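Long-range contact in manganese lipoxygenase (Gaeumannomyces graminis, PDB 5FX8), which oxygenates linoleic and alpha-linolenic acids to 11S- and 13R-hydroperoxy fatty acids, using a catalytic manganese ion: residues L198-L206 / Y239-L250. Residues are numbered along the deposited sequence; the frame is centred on the assembly and turned at random.
Sequences LTATTLEAL and YLDARSNQFLPL
Thr199 lays its methyl over one face of the Tyr239 ring, a CH-pi contact with CG2 3.8 Å from the ring centroid and 21° off the normal. The chi1 of 69° that sets this methyl beside the backbone N also places OG1 to accept from Thr201 N in an ST turn and to bond Val195 O within helix 192-199.

Apolar packing gathers on Leu250 and the Tyr239 ring. Leu206 meets Leu250 tip to tip, CD1 to CD1, while its CD2 lies 3.9 Å from CD2 of Tyr239; Leu203 CD2 joins at the same Leu250 methyl. From the other helix, Leu198 CD2 packs against CG of Leu250, 4.2 Å away, and also touches its backbone O. Leu212 of the neighbouring strand touches both.

Arg243 NH2 donates to Leu198 O at 3.0 Å, bent to 139° at the hydrogen, and Thr199 O lies over one face of the guanidinium. Asp241, two residues back on the same hairpin, forms a salt bridge to it, OD1 taking NE on its syn lone pair at 2.9 Å. One water links Leu198 O to Tyr239 OH; another donates to both Thr199 O and Asp241 OD1.

The contact thus docks two helix ends on a hairpin, away from the manganese site. Arginine and waters satisfy carbonyls at the C-terminus of helix 192-199, where the guanidinium would probably be favoured by the helix dipole, though its pairing with Asp241 offsets part of the charge.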
loop_
_atom_site.group_PDB
_atom_site.type_symbol
_atom_site.label_atom_id
_atom_site.label_comp_id
_atom_site.label_asym_id
_atom_site.label_seq_id
_atom_site.Cartn_x
_atom_site.Cartn_y
_atom_site.Cartn_z
ATOM N N LEU A 198 11.846 -35.853 14.988
ATOM C CA LEU A 198 11.238 -34.868 14.107
ATOM C C LEU A 198 11.894 -34.817 12.727
ATOM O O LEU A 198 11.211 -34.663 11.716
ATOM C CB LEU A 198 11.302 -33.498 14.779
ATOM C CG LEU A 198 10.722 -32.302 14.048
ATOM C CD1 LEU A 198 9.245 -32.380 13.998
ATOM C CD2 LEU A 198 11.119 -31.091 14.782
ATOM N N THR A 199 13.199 -34.949 12.656
ATOM C CA THR A 199 13.911 -34.745 11.418
ATOM C C THR A 199 14.589 -35.984 10.872
ATOM O O THR A 199 15.067 -35.942 9.736
ATOM C CB THR A 199 14.984 -33.674 11.597
ATOM O OG1 THR A 199 16.008 -34.192 12.451
ATOM C CG2 THR A 199 14.389 -32.452 12.200
ATOM N N ALA A 200 14.653 -37.065 11.646
ATOM C CA ALA A 200 15.343 -38.321 11.365
ATOM C C ALA A 200 16.852 -38.164 11.332
ATOM O O ALA A 200 17.542 -39.065 10.869
ATOM C CB ALA A 200 14.864 -38.963 10.060
ATOM N N THR A 201 17.387 -37.050 11.809
ATOM C CA THR A 201 18.826 -36.852 11.799
ATOM C C THR A 201 19.154 -35.986 13.006
ATOM O O THR A 201 18.378 -35.932 13.962
ATOM C CB THR A 201 19.272 -36.316 10.418
ATOM O OG1 THR A 201 20.679 -36.062 10.381
ATOM C CG2 THR A 201 18.506 -35.064 10.006
ATOM N N THR A 202 20.310 -35.343 13.010
ATOM C CA THR A 202 20.709 -34.533 14.155
ATOM C C THR A 202 20.913 -33.083 13.759
ATOM O O THR A 202 21.114 -32.761 12.588
ATOM C CB THR A 202 22.005 -35.027 14.773
ATOM O OG1 THR A 202 23.078 -34.717 13.881
ATOM C CG2 THR A 202 21.943 -36.503 14.975
ATOM N N LEU A 203 20.895 -32.212 14.767
ATOM C CA LEU A 203 21.248 -30.815 14.545
ATOM C C LEU A 203 22.663 -30.675 14.005
ATOM O O LEU A 203 22.923 -29.822 13.158
ATOM C CB LEU A 203 21.115 -30.011 15.834
ATOM C CG LEU A 203 19.745 -29.538 16.279
ATOM C CD1 LEU A 203 19.975 -28.584 17.374
ATOM C CD2 LEU A 203 18.993 -28.862 15.188
ATOM N N GLU A 204 23.601 -31.480 14.498
ATOM C CA GLU A 204 24.955 -31.412 13.969
ATOM C C GLU A 204 24.971 -31.763 12.489
ATOM O O GLU A 204 25.549 -31.038 11.676
ATOM C CB GLU A 204 25.867 -32.333 14.766
ATOM C CG GLU A 204 26.106 -31.858 16.209
ATOM C CD GLU A 204 24.880 -31.973 17.174
ATOM O OE1 GLU A 204 24.021 -32.876 17.021
ATOM O OE2 GLU A 204 24.788 -31.144 18.118
ATOM N N ALA A 205 24.319 -32.863 12.112
ATOM C CA ALA A 205 24.347 -33.267 10.713
ATOM C C ALA A 205 23.567 -32.297 9.846
ATOM O O ALA A 205 23.994 -31.980 8.732
ATOM C CB ALA A 205 23.801 -34.680 10.545
ATOM N N LEU A 206 22.430 -31.804 10.334
ATOM C CA LEU A 206 21.694 -30.821 9.555
ATOM C C LEU A 206 22.515 -29.563 9.364
ATOM O O LEU A 206 22.503 -28.965 8.288
ATOM C CB LEU A 206 20.372 -30.498 10.222
ATOM C CG LEU A 206 19.323 -31.583 10.098
ATOM C CD1 LEU A 206 18.162 -31.261 11.007
ATOM C CD2 LEU A 206 18.871 -31.682 8.680
ATOM N N TYR A 239 14.457 -26.157 8.699
ATOM C CA TYR A 239 15.359 -27.064 8.015
ATOM C C TYR A 239 14.761 -27.539 6.706
ATOM O O TYR A 239 13.553 -27.534 6.508
ATOM C CB TYR A 239 15.743 -28.274 8.875
ATOM C CG TYR A 239 14.758 -29.411 8.910
ATOM C CD1 TYR A 239 13.539 -29.257 9.505
ATOM C CD2 TYR A 239 15.086 -30.651 8.408
ATOM C CE1 TYR A 239 12.647 -30.289 9.580
ATOM C CE2 TYR A 239 14.199 -31.704 8.469
ATOM C CZ TYR A 239 12.975 -31.509 9.061
ATOM O OH TYR A 239 12.058 -32.506 9.160
ATOM N N LEU A 240 15.633 -27.937 5.797
ATOM C CA LEU A 240 15.222 -28.563 4.554
ATOM C C LEU A 240 15.261 -30.078 4.744
ATOM O O LEU A 240 16.320 -30.640 5.028
ATOM C CB LEU A 240 16.132 -28.101 3.419
ATOM C CG LEU A 240 15.733 -28.501 2.004
ATOM C CD1 LEU A 240 14.279 -28.194 1.731
ATOM C CD2 LEU A 240 16.612 -27.763 1.032
ATOM N N ASP A 241 14.109 -30.733 4.618
ATOM C CA ASP A 241 13.992 -32.158 4.902
ATOM C C ASP A 241 14.276 -32.974 3.658
ATOM O O ASP A 241 13.550 -32.873 2.665
ATOM C CB ASP A 241 12.600 -32.517 5.420
ATOM C CG ASP A 241 12.503 -33.960 5.924
ATOM O OD1 ASP A 241 13.514 -34.588 6.294
ATOM O OD2 ASP A 241 11.383 -34.458 5.967
ATOM N N ALA A 242 15.299 -33.822 3.741
ATOM C CA ALA A 242 15.585 -34.737 2.646
ATOM C C ALA A 242 14.470 -35.754 2.437
ATOM O O ALA A 242 14.295 -36.238 1.319
ATOM C CB ALA A 242 16.906 -35.454 2.889
ATOM N N ARG A 243 13.709 -36.102 3.472
ATOM C CA ARG A 243 12.726 -37.158 3.273
ATOM C C ARG A 243 11.592 -36.709 2.378
ATOM O O ARG A 243 11.037 -37.523 1.635
ATOM C CB ARG A 243 12.162 -37.634 4.596
ATOM C CG ARG A 243 13.193 -38.215 5.500
ATOM C CD ARG A 243 12.665 -38.350 6.886
ATOM N NE ARG A 243 12.299 -37.045 7.377
ATOM C CZ ARG A 243 11.628 -36.824 8.489
ATOM N NH1 ARG A 243 11.243 -37.837 9.233
ATOM N NH2 ARG A 243 11.359 -35.580 8.848
ATOM N N SER A 244 11.228 -35.428 2.439
ATOM C CA SER A 244 10.094 -34.899 1.702
ATOM C C SER A 244 10.447 -33.780 0.742
ATOM O O SER A 244 9.573 -33.350 -0.014
ATOM C CB SER A 244 9.021 -34.391 2.669
ATOM O OG SER A 244 9.584 -33.511 3.608
ATOM N N ASN A 245 11.682 -33.288 0.761
ATOM C CA ASN A 245 12.085 -32.135 -0.037
ATOM C C ASN A 245 11.208 -30.924 0.280
ATOM O O ASN A 245 10.583 -30.314 -0.589
ATOM C CB ASN A 245 12.045 -32.475 -1.523
ATOM C CG ASN A 245 12.902 -31.566 -2.347
ATOM O OD1 ASN A 245 13.864 -30.963 -1.849
ATOM N ND2 ASN A 245 12.581 -31.475 -3.631
ATOM N N GLN A 246 11.159 -30.588 1.555
ATOM C CA GLN A 246 10.333 -29.484 1.990
ATOM C C GLN A 246 11.043 -28.674 3.064
ATOM O O GLN A 246 11.725 -29.231 3.924
ATOM C CB GLN A 246 8.999 -29.993 2.493
ATOM C CG GLN A 246 8.043 -30.374 1.395
ATOM C CD GLN A 246 6.711 -30.722 1.973
ATOM O OE1 GLN A 246 6.642 -31.208 3.098
ATOM N NE2 GLN A 246 5.638 -30.462 1.224
ATOM N N PHE A 247 10.896 -27.353 2.973
ATOM C CA PHE A 247 11.386 -26.414 3.974
ATOM C C PHE A 247 10.405 -26.398 5.147
ATOM O O PHE A 247 9.218 -26.125 4.961
ATOM C CB PHE A 247 11.528 -25.039 3.324
ATOM C CG PHE A 247 12.066 -23.996 4.214
ATOM C CD1 PHE A 247 13.404 -23.912 4.463
ATOM C CD2 PHE A 247 11.235 -23.077 4.796
ATOM C CE1 PHE A 247 13.890 -22.954 5.285
ATOM C CE2 PHE A 247 11.741 -22.126 5.608
ATOM C CZ PHE A 247 13.070 -22.073 5.847
ATOM N N LEU A 248 10.878 -26.692 6.347
ATOM C CA LEU A 248 9.977 -27.011 7.443
ATOM C C LEU A 248 10.397 -26.359 8.755
ATOM O O LEU A 248 11.566 -26.014 8.949
ATOM C CB LEU A 248 9.893 -28.538 7.631
ATOM C CG LEU A 248 9.092 -29.373 6.643
ATOM C CD1 LEU A 248 9.186 -30.794 7.069
ATOM C CD2 LEU A 248 7.661 -28.974 6.641
ATOM N N PRO A 249 9.464 -26.187 9.682
ATOM C CA PRO A 249 9.828 -25.696 11.010
ATOM C C PRO A 249 10.469 -26.778 11.855
ATOM O O PRO A 249 10.099 -27.951 11.801
ATOM C CB PRO A 249 8.479 -25.273 11.606
ATOM C CG PRO A 249 7.505 -26.143 10.984
ATOM C CD PRO A 249 8.009 -26.410 9.572
ATOM N N LEU A 250 11.453 -26.362 12.645
ATOM C CA LEU A 250 12.115 -27.272 13.568
ATOM C C LEU A 250 11.864 -26.871 15.018
ATOM O O LEU A 250 11.235 -27.629 15.751
ATOM C CB LEU A 250 13.616 -27.347 13.247
ATOM C CG LEU A 250 14.332 -28.610 13.730
ATOM C CD1 LEU A 250 15.599 -28.900 12.951
ATOM C CD2 LEU A 250 14.665 -28.514 15.178
HETATM O O HOH W 1 9.717 -32.541 10.320
HETATM O O HOH W 2 15.901 -34.912 7.456
#